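Local coordinates for SnoaL-like domain-containing protein (PDB 3FLJ), which is of unknown function but adopts a cystatin-like fold of the SnoaL-like family and forms a two-chain assembly, at residues 22-27 / 107-112; 41-46 / 115-120; 64-69 / 145-150; 78-83 / 90-95. All coordinates share one frame; numbering follows the deposited sequence. Where two conformers were deposited one is given.

Contact 1 (22-27 / 107-112); sequences PTIARM and DLITLN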
# COMPACT_ATOMS: atom_id res chain seq x y z
N PRO A 22 14.59 -9.83 -13.17
CA PRO A 22 13.79 -10.79 -13.95
C PRO A 22 12.54 -11.37 -13.29
O PRO A 22 11.52 -11.55 -13.95
CB PRO A 22 14.78 -11.92 -14.23
CG PRO A 22 16.06 -11.30 -14.19
CD PRO A 22 16.01 -10.22 -13.18
N THR A 23 12.65 -11.70 -12.00
CA THR A 23 11.51 -12.18 -11.19
C THR A 23 10.37 -11.17 -11.12
O THR A 23 9.20 -11.57 -11.15
CB THR A 23 11.95 -12.56 -9.76
OG1 THR A 23 12.98 -13.55 -9.86
CG2 THR A 23 10.77 -13.12 -8.92
N ILE A 24 10.73 -9.89 -11.01
CA ILE A 24 9.75 -8.79 -10.96
C ILE A 24 9.05 -8.66 -12.33
O ILE A 24 7.84 -8.49 -12.37
CB ILE A 24 10.40 -7.45 -10.49
CG1 ILE A 24 11.00 -7.61 -9.08
CG2 ILE A 24 9.40 -6.28 -10.54
CD1 ILE A 24 10.02 -7.99 -7.98
N ALA A 25 9.81 -8.76 -13.43
CA ALA A 25 9.24 -8.77 -14.80
C ALA A 25 8.27 -9.96 -15.00
O ALA A 25 7.14 -9.75 -15.47
CB ALA A 25 10.36 -8.80 -15.87
N ARG A 26 8.72 -11.16 -14.60
CA ARG A 26 7.90 -12.39 -14.73
C ARG A 26 6.63 -12.34 -13.86
O ARG A 26 5.56 -12.77 -14.30
CB ARG A 26 8.75 -13.64 -14.43
CG ARG A 26 8.06 -15.02 -14.60
CD ARG A 26 7.35 -15.20 -15.95
NE ARG A 26 6.79 -16.55 -16.08
CZ ARG A 26 5.87 -16.94 -16.98
NH1 ARG A 26 5.36 -16.10 -17.90
NH2 ARG A 26 5.45 -18.20 -16.95
N MSE A 27 6.75 -11.80 -12.65
CA MSE A 27 5.63 -11.64 -11.72
C MSE A 27 4.45 -10.81 -12.27
O MSE A 27 3.30 -11.15 -12.00
CB MSE A 27 6.17 -11.00 -10.44
CG MSE A 27 5.25 -10.71 -9.35
SE MSE A 27 6.25 -9.71 -8.07
CE MSE A 27 4.72 -9.44 -7.07
N ASP A 107 1.91 -4.36 -4.00
CA ASP A 107 2.56 -5.63 -3.65
C ASP A 107 3.97 -5.24 -3.19
O ASP A 107 4.78 -4.78 -4.00
CB ASP A 107 2.65 -6.58 -4.85
CG ASP A 107 1.29 -7.03 -5.37
OD1 ASP A 107 0.33 -7.17 -4.57
OD2 ASP A 107 1.18 -7.28 -6.59
N LEU A 108 4.25 -5.40 -1.89
CA LEU A 108 5.57 -5.11 -1.31
C LEU A 108 6.36 -6.40 -1.37
O LEU A 108 6.03 -7.36 -0.66
CB LEU A 108 5.46 -4.59 0.12
CG LEU A 108 4.79 -3.22 0.29
CD1 LEU A 108 4.40 -2.97 1.75
CD2 LEU A 108 5.71 -2.11 -0.26
N ILE A 109 7.40 -6.43 -2.21
CA ILE A 109 8.19 -7.63 -2.48
C ILE A 109 9.61 -7.49 -1.98
O ILE A 109 10.25 -6.46 -2.23
CB ILE A 109 8.22 -7.95 -4.00
CG1 ILE A 109 6.80 -8.17 -4.55
CG2 ILE A 109 9.10 -9.18 -4.31
CD1 ILE A 109 5.99 -9.33 -3.94
N THR A 110 10.08 -8.52 -1.27
CA THR A 110 11.47 -8.67 -0.83
C THR A 110 11.97 -9.97 -1.47
O THR A 110 11.38 -11.03 -1.23
CB THR A 110 11.63 -8.74 0.68
OG1 THR A 110 10.88 -7.67 1.28
CG2 THR A 110 13.11 -8.61 1.07
N LEU A 111 13.02 -9.87 -2.30
CA LEU A 111 13.63 -11.03 -2.95
C LEU A 111 14.77 -11.55 -2.08
O LEU A 111 15.39 -10.78 -1.33
CB LEU A 111 14.14 -10.69 -4.35
CG LEU A 111 13.12 -10.11 -5.35
CD1 LEU A 111 13.80 -9.69 -6.66
CD2 LEU A 111 11.96 -11.08 -5.62
N ASN A 112 15.04 -12.85 -2.17
CA ASN A 112 16.18 -13.50 -1.47
C ASN A 112 17.41 -13.51 -2.41
O ASN A 112 17.28 -13.04 -3.55
CB ASN A 112 15.80 -14.90 -0.92
CG ASN A 112 15.41 -15.92 -2.00
OD1 ASN A 112 15.74 -15.79 -3.18
ND2 ASN A 112 14.71 -16.95 -1.57
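M27 and I109 meet tip to tip: the selenomethionine methyl CE lies 3.4 Å from CD1 of I109, tighter than an ordinary carbon-carbon contact, and SE follows at 3.9 Å from I109 CG1. The chain of M27 is extended throughout, with CG opposite the backbone N (chi1 179°), which carries the methyl straight from the helix to the strand; CE also comes within 4.2 Å of D107 CB. The other apolar pairs are looser and built differently. I24 and I109 slide past one another in opposite senses, I24 CD1 resting 4.0 Å from I109 CG2, while I24 CG1 approaches L111 CD1 at 4.2 Å. T23 and L111 pass in the same manner, through T23 CG2 and L111 CD2 4.1 Å apart. With I109 cut back to an alanine, the M27 methyl would probably face a gap and I24 CD1 would lose its neighbour on the strand.

T23 OG1 and D107 OD2 find their partners outside the contact, in G115 O and Y80 OH.

Helix 22-27 runs at 141° to strand 107-111, their axes 10.7 Å apart at closest. The helix covers one face of the curved sheet, for I24 also touches W90, and M27 touches L92 and F120, on the two strands flanking 101-111. On the other face, L108 and T110 pack on the second subunit.

Contact 2 (41-46 / 115-120); sequences ALLAED and GLIQDF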
# COMPACT_ATOMS: atom_id res chain seq x y z
N ALA A 41 6.65 -21.07 -9.20
CA ALA A 41 8.08 -20.96 -9.59
C ALA A 41 8.83 -19.68 -9.15
O ALA A 41 10.06 -19.70 -9.06
CB ALA A 41 8.24 -21.17 -11.11
N LEU A 42 8.09 -18.61 -8.90
CA LEU A 42 8.67 -17.34 -8.43
C LEU A 42 8.80 -17.21 -6.90
O LEU A 42 9.45 -16.26 -6.43
CB LEU A 42 7.82 -16.17 -8.95
CG LEU A 42 7.60 -16.14 -10.48
CD1 LEU A 42 6.84 -14.88 -10.85
CD2 LEU A 42 8.90 -16.24 -11.28
N LEU A 43 8.26 -18.17 -6.14
CA LEU A 43 8.18 -18.08 -4.68
C LEU A 43 9.28 -18.88 -4.00
O LEU A 43 9.57 -19.99 -4.42
CB LEU A 43 6.83 -18.61 -4.19
CG LEU A 43 5.55 -18.00 -4.78
CD1 LEU A 43 4.29 -18.71 -4.20
CD2 LEU A 43 5.46 -16.50 -4.57
N ALA A 44 9.85 -18.33 -2.93
CA ALA A 44 10.82 -19.07 -2.10
C ALA A 44 10.06 -20.22 -1.41
O ALA A 44 8.83 -20.11 -1.16
CB ALA A 44 11.48 -18.15 -1.07
N GLU A 45 10.78 -21.31 -1.12
CA GLU A 45 10.17 -22.49 -0.47
C GLU A 45 9.40 -22.13 0.81
O GLU A 45 8.29 -22.64 1.03
CB GLU A 45 11.23 -23.57 -0.21
CG GLU A 45 10.66 -24.92 0.24
CD GLU A 45 11.67 -26.06 0.15
OE1 GLU A 45 12.45 -26.14 -0.83
OE2 GLU A 45 11.65 -26.92 1.06
N ASP A 46 9.95 -21.20 1.60
CA ASP A 46 9.38 -20.69 2.86
C ASP A 46 8.85 -19.24 2.73
O ASP A 46 8.93 -18.45 3.69
CB ASP A 46 10.44 -20.82 3.99
CG ASP A 46 11.76 -20.03 3.71
OD1 ASP A 46 11.93 -19.42 2.61
OD2 ASP A 46 12.64 -20.07 4.60
N GLY A 115 16.95 -14.80 -5.92
CA GLY A 115 16.03 -14.06 -6.78
C GLY A 115 14.56 -14.41 -6.67
O GLY A 115 13.78 -13.85 -7.41
N LEU A 116 14.18 -15.31 -5.75
CA LEU A 116 12.79 -15.73 -5.55
C LEU A 116 12.13 -14.81 -4.52
O LEU A 116 12.82 -14.16 -3.72
CB LEU A 116 12.73 -17.20 -5.09
CG LEU A 116 13.33 -18.24 -6.05
CD1 LEU A 116 13.32 -19.65 -5.45
CD2 LEU A 116 12.64 -18.24 -7.41
N ILE A 117 10.79 -14.78 -4.54
CA ILE A 117 10.00 -13.94 -3.64
C ILE A 117 10.03 -14.57 -2.24
O ILE A 117 9.52 -15.67 -2.05
CB ILE A 117 8.53 -13.77 -4.14
CG1 ILE A 117 8.52 -13.09 -5.54
CG2 ILE A 117 7.71 -12.95 -3.14
CD1 ILE A 117 7.15 -12.99 -6.18
N GLN A 118 10.64 -13.85 -1.29
CA GLN A 118 10.78 -14.28 0.11
C GLN A 118 9.63 -13.72 0.97
O GLN A 118 9.09 -14.44 1.79
CB GLN A 118 12.13 -13.85 0.69
CG GLN A 118 12.49 -14.47 2.05
CD GLN A 118 12.63 -16.00 2.01
OE1 GLN A 118 13.62 -16.54 1.50
NE2 GLN A 118 11.64 -16.70 2.56
N ASP A 119 9.34 -12.42 0.82
CA ASP A 119 8.23 -11.74 1.51
C ASP A 119 7.36 -11.03 0.48
O ASP A 119 7.90 -10.36 -0.39
CB ASP A 119 8.74 -10.71 2.51
CG ASP A 119 9.53 -11.33 3.62
OD1 ASP A 119 8.92 -12.02 4.45
OD2 ASP A 119 10.75 -11.11 3.67
N PHE A 120 6.05 -11.19 0.61
CA PHE A 120 5.03 -10.65 -0.30
C PHE A 120 3.94 -10.10 0.64
O PHE A 120 3.16 -10.87 1.21
CB PHE A 120 4.53 -11.80 -1.19
CG PHE A 120 3.73 -11.40 -2.42
CD1 PHE A 120 2.81 -10.33 -2.42
CD2 PHE A 120 3.83 -12.18 -3.58
CE1 PHE A 120 2.07 -10.01 -3.58
CE2 PHE A 120 3.08 -11.87 -4.74
CZ PHE A 120 2.20 -10.78 -4.73
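L42 and I117 open a parallel pairing: I117 N donates to L42 O over 2.7 Å, almost straight at 176°. The return bond, A44 N to I117 O, is 2.8 Å long. These two bonds bracket L43 with I117, the one bridge between the two segments, whose CA atoms are 4.6 Å apart.

A third bond joins side chains. Q118 NE2 gives a hydrogen to D46 OD1 at 2.7 Å; D46 OD1 lies in the amide plane, yet the nitrogen meets the carboxylate from above its plane, and the two planes are 79° apart. Q118 bends at chi2 (63°) after leaving away from the other segment, and this brings the amide back over A44 CB. N112 ND2 holds OE1 of the same amide, which limits its freedom to flip.

Apolar contacts fill in around the bonds. The L43 and I117 side chains cross obliquely, CD2 of L43 4.1 Å from CB of I117, and A44 CB lies 4.3 Å from L116 CB. Separately, the L116 methyl CD2 lies against the A41 carbonyl, 3.4 Å from A41 O.

Q118 and D119 both face T110 in a classic beta bulge where strand 117-125 pairs with strand 101-111. L43 packs on helix 61-74 and L42 on helix 22-31, while the chain turns a corner at 45-46 before strand 47-50 takes up the pairing with 117-125.

Contact 3 (64-69 / 145-150); sequences VAAVLG and ARFLKY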
# COMPACT_ATOMS: atom_id res chain seq x y z
N VAL A 64 0.79 -20.46 -0.37
CA VAL A 64 0.84 -19.06 -0.86
C VAL A 64 0.39 -18.95 -2.33
O VAL A 64 -0.37 -18.05 -2.66
CB VAL A 64 2.21 -18.39 -0.60
CG1 VAL A 64 2.36 -17.05 -1.34
CG2 VAL A 64 2.41 -18.23 0.91
N ALA A 65 0.86 -19.87 -3.18
CA ALA A 65 0.47 -19.90 -4.60
C ALA A 65 -1.06 -20.09 -4.75
O ALA A 65 -1.68 -19.44 -5.59
CB ALA A 65 1.24 -21.00 -5.37
N ALA A 66 -1.64 -20.97 -3.92
CA ALA A 66 -3.09 -21.20 -3.86
C ALA A 66 -3.87 -19.96 -3.43
O ALA A 66 -4.88 -19.63 -4.05
CB ALA A 66 -3.42 -22.38 -2.93
N VAL A 67 -3.38 -19.27 -2.40
CA VAL A 67 -4.00 -18.03 -1.92
C VAL A 67 -3.94 -16.96 -3.02
O VAL A 67 -4.96 -16.35 -3.32
CB VAL A 67 -3.38 -17.51 -0.57
CG1 VAL A 67 -3.97 -16.16 -0.16
CG2 VAL A 67 -3.62 -18.53 0.53
N LEU A 68 -2.76 -16.78 -3.63
CA LEU A 68 -2.59 -15.79 -4.72
C LEU A 68 -3.46 -16.09 -5.94
O LEU A 68 -3.97 -15.14 -6.57
CB LEU A 68 -1.11 -15.64 -5.12
CG LEU A 68 -0.21 -14.98 -4.07
CD1 LEU A 68 1.28 -15.20 -4.43
CD2 LEU A 68 -0.52 -13.47 -3.93
N GLY A 69 -3.63 -17.38 -6.26
CA GLY A 69 -4.54 -17.84 -7.31
C GLY A 69 -5.98 -17.37 -7.05
O GLY A 69 -6.62 -16.84 -7.96
N ALA A 145 -11.39 -27.28 -0.75
CA ALA A 145 -11.06 -28.42 0.16
C ALA A 145 -9.56 -28.65 0.45
O ALA A 145 -9.23 -29.23 1.49
CB ALA A 145 -11.71 -29.71 -0.33
N ARG A 146 -8.68 -28.19 -0.44
CA ARG A 146 -7.21 -28.24 -0.23
C ARG A 146 -6.76 -27.44 1.01
O ARG A 146 -5.73 -27.77 1.60
CB ARG A 146 -6.44 -27.67 -1.41
CG ARG A 146 -6.64 -28.39 -2.74
CD ARG A 146 -5.81 -27.75 -3.84
NE ARG A 146 -6.07 -26.32 -3.97
CZ ARG A 146 -5.57 -25.51 -4.91
NH1 ARG A 146 -4.80 -25.98 -5.89
NH2 ARG A 146 -5.90 -24.22 -4.90
N PHE A 147 -7.52 -26.41 1.37
CA PHE A 147 -7.23 -25.60 2.54
C PHE A 147 -7.37 -26.29 3.90
O PHE A 147 -6.96 -25.68 4.86
CB PHE A 147 -7.88 -24.21 2.47
CG PHE A 147 -7.15 -23.27 1.56
CD1 PHE A 147 -7.41 -23.27 0.19
CD2 PHE A 147 -6.14 -22.44 2.07
CE1 PHE A 147 -6.69 -22.41 -0.68
CE2 PHE A 147 -5.41 -21.58 1.22
CZ PHE A 147 -5.69 -21.57 -0.17
N LEU A 148 -7.95 -27.50 3.98
CA LEU A 148 -7.95 -28.32 5.23
C LEU A 148 -6.48 -28.55 5.66
O LEU A 148 -6.13 -28.33 6.82
CB LEU A 148 -8.64 -29.68 5.04
CG LEU A 148 -8.93 -30.54 6.30
CD1 LEU A 148 -10.07 -29.92 7.11
CD2 LEU A 148 -9.27 -31.98 5.94
N LYS A 149 -5.65 -28.97 4.70
CA LYS A 149 -4.20 -29.12 4.89
C LYS A 149 -3.51 -27.74 5.07
O LYS A 149 -2.73 -27.57 5.99
CB LYS A 149 -3.54 -29.87 3.72
N TYR A 150 -3.84 -26.77 4.21
CA TYR A 150 -3.17 -25.45 4.27
C TYR A 150 -3.46 -24.55 5.49
O TYR A 150 -2.69 -23.62 5.72
CB TYR A 150 -3.35 -24.66 2.96
CG TYR A 150 -2.90 -25.34 1.66
CD1 TYR A 150 -1.78 -26.21 1.62
CD2 TYR A 150 -3.54 -25.04 0.44
CE1 TYR A 150 -1.36 -26.81 0.40
CE2 TYR A 150 -3.12 -25.63 -0.79
CZ TYR A 150 -2.03 -26.51 -0.79
OH TYR A 150 -1.61 -27.09 -1.97
O HOH W 1 -5.79 -21.08 -6.22
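The F147 ring receives V67 at its edge: V67 CG2 lies near the ring plane, 3.6 Å from F147 CE2, and the two side chains cross at about a right angle. One face of the same ring is covered from within its own segment, where Y150 CD2 sits 3.9 Å above the plane and over the centre. The Y150 ring in turn has R146 O over one face, offset toward its rim. The R146 guanidinium takes a water at its edge, in plane.

A66 is the common meeting point. Its methyl CB approaches all three flat groups obliquely, at 3.7 Å from F147 CZ, 3.9 Å from Y150 CE2 and 3.7 Å from R146 NH2. The bend of R146 at chi3 (-55°) turns the guanidinium so that NH2 comes to the A66 methyl. The water donates to A66 O at 2.8 Å and accepts a weak, 3.4 Å bond from R146 NH2.

Replacing F147 by an alanine would probably leave V67 CG2 and the A66 methyl facing a gap, and would free Y150 of the ring it leans on.

W58 meets the F147 ring with planes at about 80°, and V141 of helix 127-143 touches it too. Within the contact the two rings and the A66 and V67 methyls meet through carbon alone, and R146 adds NH2 of its guanidinium. A small alanine lets the C-terminal aromatic groups come close to helix 61-74, while the carboxylates of D144 and E36 balance the charge of R146 and one water links A66 O to R146 NH2, weakly on the arginine side.

Contact 4 (78-83 / 90-95); sequences FRYRRI and WALEFQ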
# COMPACT_ATOMS: atom_id res chain seq x y z
N PHE A 78 -7.62 -5.96 -13.61
CA PHE A 78 -6.36 -5.82 -12.90
C PHE A 78 -5.27 -5.32 -13.83
O PHE A 78 -5.13 -5.82 -14.96
CB PHE A 78 -5.93 -7.15 -12.26
CG PHE A 78 -4.72 -7.03 -11.37
CD1 PHE A 78 -3.42 -7.05 -11.91
CD2 PHE A 78 -4.87 -6.88 -9.99
CE1 PHE A 78 -2.29 -6.92 -11.09
CE2 PHE A 78 -3.75 -6.76 -9.15
CZ PHE A 78 -2.45 -6.77 -9.70
N ARG A 79 -4.49 -4.36 -13.35
CA ARG A 79 -3.27 -3.92 -14.04
C ARG A 79 -2.35 -3.20 -13.08
O ARG A 79 -2.81 -2.48 -12.18
CB ARG A 79 -3.53 -3.05 -15.29
CG ARG A 79 -3.98 -1.60 -15.11
CD ARG A 79 -5.36 -1.51 -14.53
NE ARG A 79 -5.82 -0.12 -14.45
CZ ARG A 79 -7.08 0.27 -14.20
NH1 ARG A 79 -8.06 -0.61 -13.96
NH2 ARG A 79 -7.36 1.57 -14.17
N TYR A 80 -1.05 -3.39 -13.28
CA TYR A 80 -0.04 -2.64 -12.54
C TYR A 80 0.03 -1.24 -13.16
O TYR A 80 -0.25 -1.08 -14.36
CB TYR A 80 1.32 -3.34 -12.55
CG TYR A 80 1.33 -4.56 -11.67
CD1 TYR A 80 1.38 -4.43 -10.28
CD2 TYR A 80 1.29 -5.86 -12.20
CE1 TYR A 80 1.38 -5.55 -9.42
CE2 TYR A 80 1.31 -7.01 -11.35
CZ TYR A 80 1.36 -6.83 -9.96
OH TYR A 80 1.36 -7.91 -9.13
N ARG A 81 0.31 -0.24 -12.32
CA ARG A 81 0.46 1.16 -12.73
C ARG A 81 1.92 1.57 -12.68
O ARG A 81 2.44 2.07 -13.67
CB ARG A 81 -0.38 2.07 -11.84
CG ARG A 81 -1.86 1.71 -11.91
CD ARG A 81 -2.78 2.81 -11.46
NE ARG A 81 -2.53 3.28 -10.09
CZ ARG A 81 -3.35 4.09 -9.40
NH1 ARG A 81 -4.52 4.50 -9.90
NH2 ARG A 81 -3.01 4.48 -8.19
N ARG A 82 2.57 1.33 -11.53
CA ARG A 82 3.98 1.66 -11.33
C ARG A 82 4.77 0.52 -10.69
O ARG A 82 4.26 -0.13 -9.78
CB ARG A 82 4.13 2.94 -10.51
CG ARG A 82 3.66 4.18 -11.25
CD ARG A 82 4.02 5.44 -10.47
NE ARG A 82 3.29 5.56 -9.20
CZ ARG A 82 3.49 6.50 -8.27
NH1 ARG A 82 4.40 7.45 -8.43
NH2 ARG A 82 2.77 6.52 -7.15
N ILE A 83 5.98 0.28 -11.20
CA ILE A 83 6.91 -0.74 -10.70
C ILE A 83 8.07 0.08 -10.14
O ILE A 83 8.82 0.67 -10.91
CB ILE A 83 7.41 -1.71 -11.84
CG1 ILE A 83 6.25 -2.29 -12.67
CG2 ILE A 83 8.28 -2.83 -11.26
CD1 ILE A 83 5.20 -3.03 -11.88
N TRP A 90 11.16 -4.11 -3.79
CA TRP A 90 10.21 -3.61 -4.81
C TRP A 90 8.81 -3.30 -4.28
O TRP A 90 8.37 -3.92 -3.31
CB TRP A 90 10.09 -4.62 -5.96
CG TRP A 90 11.38 -4.84 -6.68
CD1 TRP A 90 12.34 -5.73 -6.35
CD2 TRP A 90 11.86 -4.12 -7.81
NE1 TRP A 90 13.40 -5.63 -7.22
CE2 TRP A 90 13.14 -4.64 -8.13
CE3 TRP A 90 11.33 -3.09 -8.60
CZ2 TRP A 90 13.90 -4.18 -9.21
CZ3 TRP A 90 12.09 -2.61 -9.68
CH2 TRP A 90 13.36 -3.17 -9.98
N ALA A 91 8.15 -2.33 -4.92
CA ALA A 91 6.76 -1.94 -4.62
C ALA A 91 6.05 -1.86 -5.97
O ALA A 91 6.41 -1.01 -6.80
CB ALA A 91 6.74 -0.59 -3.91
N LEU A 92 5.13 -2.79 -6.23
CA LEU A 92 4.36 -2.85 -7.48
C LEU A 92 2.94 -2.34 -7.20
O LEU A 92 2.12 -3.02 -6.58
CB LEU A 92 4.32 -4.26 -8.07
CG LEU A 92 5.61 -4.90 -8.56
CD1 LEU A 92 6.48 -5.35 -7.40
CD2 LEU A 92 5.32 -6.10 -9.51
N GLU A 93 2.68 -1.12 -7.66
CA GLU A 93 1.39 -0.45 -7.50
C GLU A 93 0.42 -0.96 -8.56
O GLU A 93 0.77 -0.97 -9.74
CB GLU A 93 1.58 1.05 -7.63
CG GLU A 93 0.34 1.93 -7.58
CD GLU A 93 0.70 3.36 -7.93
OE1 GLU A 93 1.76 3.82 -7.50
OE2 GLU A 93 -0.05 4.00 -8.65
N PHE A 94 -0.79 -1.31 -8.14
CA PHE A 94 -1.85 -1.78 -9.05
C PHE A 94 -3.20 -1.14 -8.79
O PHE A 94 -3.42 -0.55 -7.72
CB PHE A 94 -1.98 -3.31 -8.98
CG PHE A 94 -2.40 -3.85 -7.62
CD1 PHE A 94 -3.76 -3.98 -7.30
CD2 PHE A 94 -1.45 -4.27 -6.69
CE1 PHE A 94 -4.17 -4.50 -6.04
CE2 PHE A 94 -1.84 -4.80 -5.43
CZ PHE A 94 -3.21 -4.91 -5.11
N GLN A 95 -4.08 -1.25 -9.79
CA GLN A 95 -5.48 -0.86 -9.71
C GLN A 95 -6.32 -2.05 -10.22
O GLN A 95 -5.89 -2.79 -11.12
CB GLN A 95 -5.76 0.39 -10.52
CG GLN A 95 -7.17 0.98 -10.28
CD GLN A 95 -7.42 2.31 -10.96
OE1 GLN A 95 -6.49 2.97 -11.45
NE2 GLN A 95 -8.68 2.72 -11.01
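R81 and R82 both face E93 in a classic beta bulge and grip its carboxylate from two sides, one oxygen each. R82 binds side-on, with NE and NH2 each 2.9 Å from E93 OE1; the carboxylate oxygen lies in the guanidinium plane, although the two planes are 81° apart. R81 NE meets E93 OE2 at 3.0 Å on its anti lone pair, and a weak bond from R81 NH2 reaches the same oxygen. E93 is extended, with CG opposite its backbone N (chi1 176°), which sets the carboxylate between the two arginines. Such a network would probably keep E93 ionised.

R81 NH1 also donates to Q95 OE1 over 2.9 Å, from above the amide plane. That amide stacks against the R79 guanidinium, their planes 27° apart and the chains side by side.

The sheet face bearing Y80, F94, L92 and I83 is mainly apolar, the Y80 hydroxyl being bonded to D107. L92 CD2 lies over one face of the Y80 ring, 4.2 Å from its centroid, in a CH-pi contact, and F78 CE1 covers the opposite face. The F78 and F94 rings are near parallel but slid apart, with centroids separated by 4.9 Å.

The backbone pairs R79 with Q95 through two hydrogen bonds, and R81 N reaches E93 O at 2.7 Å. E121 and D89 of the second subunit add salt bridges to R81 and R82. This is a bulged antiparallel hairpin of the curved cystatin-like sheet, with one face toward helix 22-31 and the charged face at the dimer interface.

In the fold
Contacts 1, 2 and 4 share one curved sheet, in which strand 101-111 lies between 89-98 and 117-125. Contacts 1 and 2 have centres 8 Å apart and are joined by T23 OG1 to G115 O at 2.6 Å, with I109 CD1 against F120 CG at 3.4 Å. D107 OD2 and Y80 OH, 2.6 Å apart, tie contact 4 to contact 1 (centres about 12 Å apart). Unidentified ligand, probably from the crystallisation liquor, lies about 3 Å from the D107 side chain and about 4 Å from that of F78, and may mark a pocket. Contact 3, about 24 Å from contact 4 between centres, touches contact 2 through L43 CD1 and A65 N at 3.8 Å.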